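Local coordinates for Non-structural protein 3 (Porcine deltacoronavirus, PDB 6LN0) that probably processes the viral polyprotein through a zinc-bearing papain-like protease domain, and joins this to a macro domain likely to bind ADP-ribose, at residues 373-384 with 415-424; 188-196 with 202-213. All coordinates share one frame; numbering follows the deposited sequence.

Contact 1: residues 373-384 with 415-424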
loop_
_atom_site.group_PDB
_atom_site.type_symbol
_atom_site.label_atom_id
_atom_site.label_comp_id
_atom_site.label_asym_id
_atom_site.label_seq_id
_atom_site.Cartn_x
_atom_site.Cartn_y
_atom_site.Cartn_z
ATOM N N SER A 373 22.624 31.963 -26.745
ATOM C CA SER A 373 21.176 31.898 -26.544
ATOM C C SER A 373 20.909 31.541 -25.085
ATOM O O SER A 373 21.822 31.161 -24.350
ATOM C CB SER A 373 20.536 30.887 -27.494
ATOM O OG SER A 373 20.859 29.563 -27.107
ATOM N N GLY A 374 19.642 31.656 -24.670
ATOM C CA GLY A 374 19.273 31.488 -23.277
ATOM C C GLY A 374 19.389 32.785 -22.486
ATOM O O GLY A 374 19.960 33.787 -22.930
ATOM N N LYS A 375 18.848 32.760 -21.270
ATOM C CA LYS A 375 18.788 33.959 -20.439
ATOM C C LYS A 375 19.840 33.992 -19.340
ATOM O O LYS A 375 20.259 35.077 -18.928
ATOM C CB LYS A 375 17.391 34.093 -19.819
ATOM C CG LYS A 375 16.268 33.861 -20.826
ATOM C CD LYS A 375 14.897 34.184 -20.251
ATOM C CE LYS A 375 14.183 35.281 -21.063
ATOM N NZ LYS A 375 13.843 34.910 -22.485
ATOM N N GLY A 376 20.297 32.840 -18.873
ATOM C CA GLY A 376 21.370 32.801 -17.904
ATOM C C GLY A 376 21.707 31.368 -17.565
ATOM O O GLY A 376 21.229 30.429 -18.202
ATOM N N ALA A 377 22.532 31.202 -16.537
ATOM C CA ALA A 377 22.912 29.865 -16.114
ATOM C C ALA A 377 23.202 29.872 -14.622
ATOM O O ALA A 377 23.746 30.849 -14.100
ATOM C CB ALA A 377 24.132 29.367 -16.892
ATOM N N VAL A 378 22.812 28.789 -13.940
ATOM C CA VAL A 378 23.170 28.546 -12.548
ATOM C C VAL A 378 24.391 27.652 -12.526
ATOM O O VAL A 378 24.443 26.653 -13.246
ATOM C CB VAL A 378 22.021 27.890 -11.762
ATOM C CG1 VAL A 378 22.531 27.375 -10.418
ATOM C CG2 VAL A 378 20.884 28.866 -11.572
ATOM N N ALA A 379 25.364 27.986 -11.685
ATOM C CA ALA A 379 26.560 27.175 -11.517
ATOM C C ALA A 379 26.633 26.720 -10.074
ATOM O O ALA A 379 26.268 27.471 -9.167
ATOM C CB ALA A 379 27.829 27.959 -11.882
ATOM N N ILE A 380 27.079 25.489 -9.858
ATOM C CA ILE A 380 27.227 24.963 -8.511
ATOM C C ILE A 380 28.647 24.465 -8.349
ATOM O O ILE A 380 29.247 23.917 -9.279
ATOM C CB ILE A 380 26.212 23.845 -8.144
ATOM C CG1 ILE A 380 26.186 22.724 -9.172
ATOM C CG2 ILE A 380 24.815 24.420 -7.900
ATOM C CD1 ILE A 380 25.460 21.458 -8.636
ATOM N N GLY A 381 29.173 24.674 -7.153
ATOM C CA GLY A 381 30.514 24.276 -6.779
ATOM C C GLY A 381 30.738 24.796 -5.380
ATOM O O GLY A 381 29.800 25.261 -4.735
ATOM N N THR A 382 31.978 24.758 -4.907
ATOM C CA THR A 382 32.285 25.436 -3.650
ATOM C C THR A 382 33.557 26.257 -3.773
ATOM O O THR A 382 34.601 25.721 -4.147
ATOM C CB THR A 382 32.441 24.447 -2.510
ATOM O OG1 THR A 382 31.325 23.567 -2.525
ATOM C CG2 THR A 382 32.490 25.209 -1.181
ATOM N N SER A 383 33.468 27.543 -3.441
ATOM C CA SER A 383 34.648 28.387 -3.269
ATOM C C SER A 383 34.426 29.391 -2.148
ATOM O O SER A 383 33.293 29.770 -1.839
ATOM C CB SER A 383 35.020 29.161 -4.537
ATOM O OG SER A 383 36.301 29.789 -4.395
ATOM N N ALA A 384 35.543 29.849 -1.582
ATOM C CA ALA A 384 35.545 30.851 -0.530
ATOM C C ALA A 384 35.435 32.275 -1.054
ATOM O O ALA A 384 35.301 33.198 -0.247
ATOM C CB ALA A 384 36.815 30.702 0.304
ATOM N N ALA A 415 31.732 32.845 4.388
ATOM C CA ALA A 415 31.119 31.556 4.137
ATOM C C ALA A 415 31.421 31.173 2.705
ATOM O O ALA A 415 31.525 32.031 1.827
ATOM C CB ALA A 415 29.604 31.595 4.370
ATOM N N ASN A 416 31.586 29.879 2.479
ATOM C CA ASN A 416 31.673 29.404 1.111
ATOM C C ASN A 416 30.401 29.763 0.353
ATOM O O ASN A 416 29.312 29.867 0.925
ATOM C CB ASN A 416 31.922 27.904 1.111
ATOM C CG ASN A 416 33.222 27.556 1.785
ATOM O OD1 ASN A 416 34.219 28.262 1.598
ATOM N ND2 ASN A 416 33.229 26.504 2.588
ATOM N N VAL A 417 30.549 30.028 -0.929
ATOM C CA VAL A 417 29.400 30.126 -1.823
ATOM C C VAL A 417 29.261 28.773 -2.518
ATOM O O VAL A 417 30.274 28.125 -2.831
ATOM C CB VAL A 417 29.562 31.294 -2.820
ATOM C CG1 VAL A 417 30.673 31.019 -3.782
ATOM C CG2 VAL A 417 28.270 31.530 -3.585
ATOM N N VAL A 418 28.023 28.296 -2.663
ATOM C CA VAL A 418 27.771 26.969 -3.227
ATOM C C VAL A 418 26.865 26.983 -4.447
ATOM O O VAL A 418 26.734 25.943 -5.113
ATOM C CB VAL A 418 27.220 25.982 -2.174
ATOM C CG1 VAL A 418 28.276 25.729 -1.126
ATOM C CG2 VAL A 418 25.906 26.492 -1.563
ATOM N N ALA A 419 26.277 28.115 -4.798
ATOM C CA ALA A 419 25.582 28.225 -6.070
ATOM C C ALA A 419 25.508 29.702 -6.419
ATOM O O ALA A 419 25.367 30.537 -5.525
ATOM C CB ALA A 419 24.175 27.610 -6.000
ATOM N N THR A 420 25.592 30.010 -7.713
ATOM C CA THR A 420 25.485 31.371 -8.223
ATOM C C THR A 420 24.643 31.355 -9.486
ATOM O O THR A 420 24.660 30.383 -10.250
ATOM C CB THR A 420 26.860 31.985 -8.555
ATOM O OG1 THR A 420 27.586 31.091 -9.404
ATOM C CG2 THR A 420 27.677 32.245 -7.289
ATOM N N TYR A 421 23.900 32.435 -9.703
ATOM C CA TYR A 421 23.155 32.633 -10.941
ATOM C C TYR A 421 23.801 33.745 -11.756
ATOM O O TYR A 421 24.035 34.842 -11.243
ATOM C CB TYR A 421 21.690 32.977 -10.674
ATOM C CG TYR A 421 20.987 33.375 -11.938
ATOM C CD1 TYR A 421 20.708 32.423 -12.920
ATOM C CD2 TYR A 421 20.647 34.700 -12.188
ATOM C CE1 TYR A 421 20.092 32.771 -14.114
ATOM C CE2 TYR A 421 20.027 35.054 -13.378
ATOM C CZ TYR A 421 19.746 34.068 -14.333
ATOM O OH TYR A 421 19.129 34.383 -15.514
ATOM N N HIS A 422 24.070 33.466 -13.025
ATOM C CA HIS A 422 24.746 34.382 -13.934
ATOM C C HIS A 422 23.783 34.733 -15.063
ATOM O O HIS A 422 23.563 33.926 -15.969
ATOM C CB HIS A 422 26.016 33.757 -14.482
ATOM C CG HIS A 422 26.898 33.138 -13.437
ATOM N ND1 HIS A 422 28.008 33.780 -12.919
ATOM C CD2 HIS A 422 26.861 31.918 -12.848
ATOM C CE1 HIS A 422 28.605 32.987 -12.045
ATOM N NE2 HIS A 422 27.930 31.850 -11.985
ATOM N N ARG A 423 23.196 35.923 -15.024
ATOM C CA ARG A 423 22.416 36.373 -16.165
ATOM C C ARG A 423 23.342 36.701 -17.332
ATOM O O ARG A 423 24.525 36.996 -17.152
ATOM C CB ARG A 423 21.587 37.602 -15.803
ATOM C CG ARG A 423 22.422 38.864 -15.650
ATOM C CD ARG A 423 21.710 40.062 -16.262
ATOM N NE ARG A 423 20.273 40.004 -16.001
ATOM C CZ ARG A 423 19.659 40.720 -15.066
ATOM N NH1 ARG A 423 20.361 41.556 -14.303
ATOM N NH2 ARG A 423 18.343 40.600 -14.892
ATOM N N PHE A 424 22.789 36.657 -18.536
ATOM C CA PHE A 424 23.545 36.877 -19.768
ATOM C C PHE A 424 23.219 38.270 -20.310
ATOM O O PHE A 424 22.249 38.445 -21.050
ATOM C CB PHE A 424 23.216 35.795 -20.801
ATOM C CG PHE A 424 23.693 34.431 -20.421
ATOM C CD1 PHE A 424 24.700 34.272 -19.483
ATOM C CD2 PHE A 424 23.140 33.305 -20.998
ATOM C CE1 PHE A 424 25.145 33.002 -19.126
ATOM C CE2 PHE A 424 23.577 32.026 -20.639
ATOM C CZ PHE A 424 24.580 31.879 -19.707
#

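Contact 2: residues 188-196 with 202-213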
loop_
_atom_site.group_PDB
_atom_site.type_symbol
_atom_site.label_atom_id
_atom_site.label_comp_id
_atom_site.label_asym_id
_atom_site.label_seq_id
_atom_site.Cartn_x
_atom_site.Cartn_y
_atom_site.Cartn_z
ATOM N N GLY A 188 -8.877 -9.506 -2.998
ATOM C CA GLY A 188 -8.980 -8.058 -3.048
ATOM C C GLY A 188 -7.748 -7.357 -2.506
ATOM O O GLY A 188 -7.381 -6.280 -2.989
ATOM N N VAL A 189 -7.086 -7.967 -1.514
ATOM C CA VAL A 189 -5.889 -7.378 -0.921
ATOM C C VAL A 189 -4.811 -7.179 -1.980
ATOM O O VAL A 189 -4.185 -6.113 -2.059
ATOM C CB VAL A 189 -5.387 -8.248 0.247
ATOM C CG1 VAL A 189 -3.960 -7.879 0.610
ATOM C CG2 VAL A 189 -6.305 -8.097 1.451
ATOM N N LEU A 190 -4.593 -8.187 -2.828
ATOM C CA LEU A 190 -3.599 -8.040 -3.882
ATOM C C LEU A 190 -4.098 -7.141 -5.005
ATOM O O LEU A 190 -3.302 -6.445 -5.647
ATOM C CB LEU A 190 -3.198 -9.413 -4.422
ATOM C CG LEU A 190 -2.196 -9.353 -5.578
ATOM C CD1 LEU A 190 -0.778 -9.660 -5.095
ATOM C CD2 LEU A 190 -2.620 -10.292 -6.701
ATOM N N GLU A 191 -5.400 -7.135 -5.264
ATOM C CA GLU A 191 -5.936 -6.161 -6.208
ATOM C C GLU A 191 -5.808 -4.733 -5.692
ATOM O O GLU A 191 -5.828 -3.785 -6.485
ATOM C CB GLU A 191 -7.406 -6.449 -6.488
ATOM C CG GLU A 191 -7.732 -7.925 -6.767
ATOM C CD GLU A 191 -8.924 -8.103 -7.693
ATOM O OE1 GLU A 191 -8.722 -8.127 -8.927
ATOM O OE2 GLU A 191 -10.061 -8.226 -7.176
ATOM N N ALA A 192 -5.672 -4.565 -4.378
ATOM C CA ALA A 192 -5.646 -3.237 -3.791
ATOM C C ALA A 192 -4.310 -2.544 -3.997
ATOM O O ALA A 192 -4.264 -1.316 -3.973
ATOM C CB ALA A 192 -5.968 -3.327 -2.304
ATOM N N ASN A 193 -3.234 -3.304 -4.215
ATOM C CA ASN A 193 -1.894 -2.760 -4.349
ATOM C C ASN A 193 -1.501 -1.996 -3.088
ATOM O O ASN A 193 -1.062 -0.851 -3.141
ATOM C CB ASN A 193 -1.787 -1.864 -5.581
ATOM C CG ASN A 193 -1.565 -2.637 -6.832
ATOM O OD1 ASN A 193 -0.713 -3.520 -6.875
ATOM N ND2 ASN A 193 -2.329 -2.320 -7.870
ATOM N N LEU A 194 -1.687 -2.630 -1.941
ATOM C CA LEU A 194 -1.368 -1.962 -0.692
ATOM C C LEU A 194 0.119 -1.676 -0.629
ATOM O O LEU A 194 0.938 -2.569 -0.860
ATOM C CB LEU A 194 -1.808 -2.810 0.499
ATOM C CG LEU A 194 -3.309 -3.038 0.390
ATOM C CD1 LEU A 194 -3.847 -3.670 1.646
ATOM C CD2 LEU A 194 -3.987 -1.702 0.088
ATOM N N PHE A 195 0.455 -0.420 -0.324
ATOM C CA PHE A 195 1.829 0.058 -0.267
ATOM C C PHE A 195 2.152 0.583 1.129
ATOM O O PHE A 195 1.424 1.414 1.681
ATOM C CB PHE A 195 2.071 1.136 -1.326
ATOM C CG PHE A 195 3.512 1.422 -1.571
ATOM C CD1 PHE A 195 4.306 0.514 -2.248
ATOM C CD2 PHE A 195 4.087 2.600 -1.118
ATOM C CE1 PHE A 195 5.649 0.777 -2.470
ATOM C CE2 PHE A 195 5.430 2.876 -1.346
ATOM C CZ PHE A 195 6.208 1.961 -2.012
ATOM N N ASP A 196 3.257 0.093 1.673
ATOM C CA ASP A 196 3.775 0.293 3.018
ATOM C C ASP A 196 4.489 1.627 3.214
ATOM O O ASP A 196 4.787 1.998 4.356
ATOM C CB ASP A 196 4.769 -0.840 3.283
ATOM C CG ASP A 196 5.100 -1.003 4.718
ATOM O OD1 ASP A 196 4.165 -0.930 5.551
ATOM O OD2 ASP A 196 6.297 -1.230 5.006
ATOM N N GLN A 202 1.085 -7.809 1.310
ATOM C CA GLN A 202 0.004 -8.725 1.012
ATOM C C GLN A 202 -0.683 -9.267 2.248
ATOM O O GLN A 202 -1.723 -9.917 2.107
ATOM C CB GLN A 202 0.485 -9.873 0.126
ATOM C CG GLN A 202 0.308 -9.549 -1.340
ATOM C CD GLN A 202 1.562 -8.967 -1.941
ATOM O OE1 GLN A 202 2.650 -9.137 -1.393
ATOM N NE2 GLN A 202 1.423 -8.268 -3.068
ATOM N N GLU A 203 -0.171 -8.998 3.446
ATOM C CA GLU A 203 -1.000 -9.115 4.644
ATOM C C GLU A 203 -0.862 -7.860 5.485
ATOM O O GLU A 203 0.093 -7.724 6.275
ATOM C CB GLU A 203 -0.704 -10.368 5.460
ATOM C CG GLU A 203 0.728 -10.697 5.756
ATOM C CD GLU A 203 0.900 -12.178 6.051
ATOM O OE1 GLU A 203 0.057 -12.984 5.584
ATOM O OE2 GLU A 203 1.861 -12.531 6.768
ATOM N N PRO A 204 -1.802 -6.934 5.353
ATOM C CA PRO A 204 -1.786 -5.713 6.164
ATOM C C PRO A 204 -1.977 -6.001 7.647
ATOM O O PRO A 204 -2.804 -6.829 8.032
ATOM C CB PRO A 204 -2.973 -4.915 5.605
ATOM C CG PRO A 204 -3.888 -5.966 5.019
ATOM C CD PRO A 204 -2.945 -6.971 4.423
ATOM N N LYS A 205 -1.214 -5.296 8.477
ATOM C CA LYS A 205 -1.464 -5.306 9.908
ATOM C C LYS A 205 -2.697 -4.458 10.225
ATOM O O LYS A 205 -3.000 -3.503 9.509
ATOM C CB LYS A 205 -0.256 -4.769 10.669
ATOM C CG LYS A 205 0.977 -5.640 10.574
ATOM C CD LYS A 205 2.231 -4.766 10.583
ATOM C CE LYS A 205 3.497 -5.577 10.818
ATOM N NZ LYS A 205 4.102 -5.282 12.150
ATOM N N PRO A 206 -3.438 -4.792 11.283
ATOM C CA PRO A 206 -4.663 -4.033 11.579
ATOM C C PRO A 206 -4.372 -2.619 12.087
ATOM O O PRO A 206 -3.362 -2.349 12.748
ATOM C CB PRO A 206 -5.365 -4.883 12.648
ATOM C CG PRO A 206 -4.292 -5.738 13.235
ATOM C CD PRO A 206 -3.283 -5.972 12.153
ATOM N N GLY A 207 -5.285 -1.702 11.754
ATOM C CA GLY A 207 -5.200 -0.328 12.191
ATOM C C GLY A 207 -4.295 0.556 11.367
ATOM O O GLY A 207 -4.432 1.789 11.426
ATOM N N GLN A 208 -3.386 -0.027 10.597
ATOM C CA GLN A 208 -2.381 0.718 9.871
ATOM C C GLN A 208 -2.936 1.174 8.526
ATOM O O GLN A 208 -3.738 0.482 7.890
ATOM C CB GLN A 208 -1.133 -0.144 9.690
ATOM C CG GLN A 208 -0.131 0.366 8.670
ATOM C CD GLN A 208 1.170 -0.410 8.710
ATOM O OE1 GLN A 208 1.469 -1.089 9.698
ATOM N NE2 GLN A 208 1.968 -0.299 7.643
ATOM N N ILE A 209 -2.517 2.363 8.103
ATOM C CA ILE A 209 -3.013 2.965 6.879
ATOM C C ILE A 209 -2.037 2.668 5.756
ATOM O O ILE A 209 -0.825 2.846 5.914
ATOM C CB ILE A 209 -3.206 4.473 7.047
ATOM C CG1 ILE A 209 -4.132 4.757 8.225
ATOM C CG2 ILE A 209 -3.732 5.066 5.773
ATOM C CD1 ILE A 209 -4.353 6.243 8.417
ATOM N N TYR A 210 -2.560 2.216 4.623
ATOM C CA TYR A 210 -1.754 1.816 3.487
ATOM C C TYR A 210 -2.136 2.670 2.291
ATOM O O TYR A 210 -3.294 3.080 2.138
ATOM C CB TYR A 210 -1.947 0.319 3.147
ATOM C CG TYR A 210 -1.410 -0.623 4.190
ATOM C CD1 TYR A 210 -0.085 -1.035 4.156
ATOM C CD2 TYR A 210 -2.225 -1.103 5.213
ATOM C CE1 TYR A 210 0.415 -1.887 5.107
ATOM C CE2 TYR A 210 -1.733 -1.946 6.168
ATOM C CZ TYR A 210 -0.415 -2.347 6.107
ATOM O OH TYR A 210 0.093 -3.199 7.064
ATOM N N LEU A 211 -1.152 2.956 1.454
ATOM C CA LEU A 211 -1.432 3.620 0.190
ATOM C C LEU A 211 -2.010 2.582 -0.768
ATOM O O LEU A 211 -1.391 1.541 -1.019
ATOM C CB LEU A 211 -0.161 4.255 -0.382
ATOM C CG LEU A 211 -0.309 5.148 -1.621
ATOM C CD1 LEU A 211 -1.178 6.381 -1.337
ATOM C CD2 LEU A 211 1.047 5.580 -2.138
ATOM N N GLU A 212 -3.210 2.842 -1.266
ATOM C CA GLU A 212 -3.798 2.036 -2.322
ATOM C C GLU A 212 -3.277 2.565 -3.643
ATOM O O GLU A 212 -3.688 3.629 -4.101
ATOM C CB GLU A 212 -5.315 2.114 -2.261
ATOM C CG GLU A 212 -6.011 1.639 -3.532
ATOM C CD GLU A 212 -7.335 0.953 -3.233
ATOM O OE1 GLU A 212 -7.717 0.925 -2.033
ATOM O OE2 GLU A 212 -7.976 0.437 -4.195
ATOM N N VAL A 213 -2.351 1.850 -4.253
ATOM C CA VAL A 213 -1.711 2.391 -5.443
ATOM C C VAL A 213 -2.594 2.129 -6.657
ATOM O O VAL A 213 -2.481 1.092 -7.318
ATOM C CB VAL A 213 -0.293 1.820 -5.602
ATOM C CG1 VAL A 213 0.364 2.319 -6.896
ATOM C CG2 VAL A 213 0.541 2.191 -4.381
#

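Contact 1: residues 373-384 with 415-424
Phe-424 lays its ring flat over the backbone of Gly-376: the CA of Gly-376 stands 3.5 Å from the Phe-424 ring centroid, 10° off the ring normal, which meets the definition of a CH-pi contact. CZ of the same ring lies 3.8 Å from Ala-377 CB, and Phe-328 meets the ring edge-to-face. Beyond this end the antiparallel strands 376-383 and 416-423 form their regular, tight part. Ala-377 with His-422, and Ala-379 with Thr-420, exchange two backbone hydrogen bonds per pair, the shortest running from His-422 N to Ala-377 O at 2.8 Å.

The side chains divide between two faces. On one, Tyr-421 holds CG anti to its backbone N (chi1 172°) and crosses Val-378 at about a right angle; Val-378 CG2 meets the ring edge 3.8 Å from CD1 of Tyr-421, while helix 313-322 packs on Val-378. On the other, the His-422 ring turns its edge to Ala-377 O, with CD2 of His-422 3.5 Å from that oxygen. Its NE2 gives a weak bond to Thr-420 OG1, which is also hydrogen-bonded to Tyr-351 OH.

The far end is looser. Gly-381 and Thr-382 together face Val-418, shifting the register by one, and the bonds Gly-381 N to Val-418 O (3.4 Å) and Ser-383 N to Val-417 O are weak, although Val-417 N to Ser-383 O, at 2.9 Å, still ties the end. Here exposed Thr-382 touches Asn-416 mainly through CG2, 3.6 Å from Asn-416 CB. The arrangement is a beta bulge in an antiparallel pair, set in a sheet that probably corresponds to the palm of coronavirus papain-like proteases.

Contact 2: residues 188-196 with 202-213
Phe-195, Leu-194 and Gln-202 bury the most surface here, and they do so where strands 194-195 and 209-212 pair antiparallel beside helix 186-192. A helix packed on a mixed sheet with strand order 2-1-4-3 is consistent with the beta-grasp fold of the ubiquitin-like domain that precedes the coronavirus papain-like protease.

Phe-195 forms a hydrogen-bonded pair with Leu-211: Phe-195 N reaches Leu-211 O at 2.8 Å, and Leu-211 N returns to Phe-195 O at 3.0 Å. Its CB packs 3.6 Å from Val-213 CG2. A chi1 of -165° swings the Phe-195 ring opposite its own amide nitrogen, and the ring then leads away from strand 209-212 to helix 228-237, where Phe-200 meets it edge-to-face.

Leu-194 projects to the other face of the sheet. Its CB lies 4.1 Å from Tyr-210 CB, the two side chains crossing at about a right angle, while its CD1 branch touches Pro-204 CG at the same distance. Val-170 of strand 168-173 packs against both Leu-194 and Pro-204. The chain enters strand 194-195 through Asn-193, whose positive phi (59°) marks the exit from the helix; Asn-193 O accepts a hydrogen bond from Val-213 N, the donor standing above the carbonyl plane rather than on a lone pair.

Gln-202 covers the side of helix 186-192 by packing on Leu-190 and Val-189. Its chain bends at chi2 (94°), bringing NE2 to 3.3 Å from Leu-190 CD1, a close apolar-polar contact, while its backbone O lies 3.4 Å from Val-189 CG1.

At the partly exposed margin Gln-208, its chain extended, holds its amide nearly coplanar with the Asp-196 carboxylate; NE2 of Gln-208 gives Asp-196 OD1 a weak 3.1 Å hydrogen bond.

Overall arrangement
Contact 2 comes first along the chain and closes before contact 1 opens; their centres lie 46 Å apart and their nearest atoms about 28 Å, so they do not touch. No sheet is shared. Contact 2 belongs to the four-stranded sheet near the middle of the elongated chain, where its pair includes the outermost strand 194-195. Contact 1 joins two inner strands of the eight-stranded sheet, which also contains strand 358-360 with zinc ligand Cys-360. Between them in sequence lie a mainly helical run from 215 to 322 and then the first strands of the eight-stranded sheet. The separation agrees with a modular layout: a probable ubiquitin-like unit following the macro domain, then the protease body.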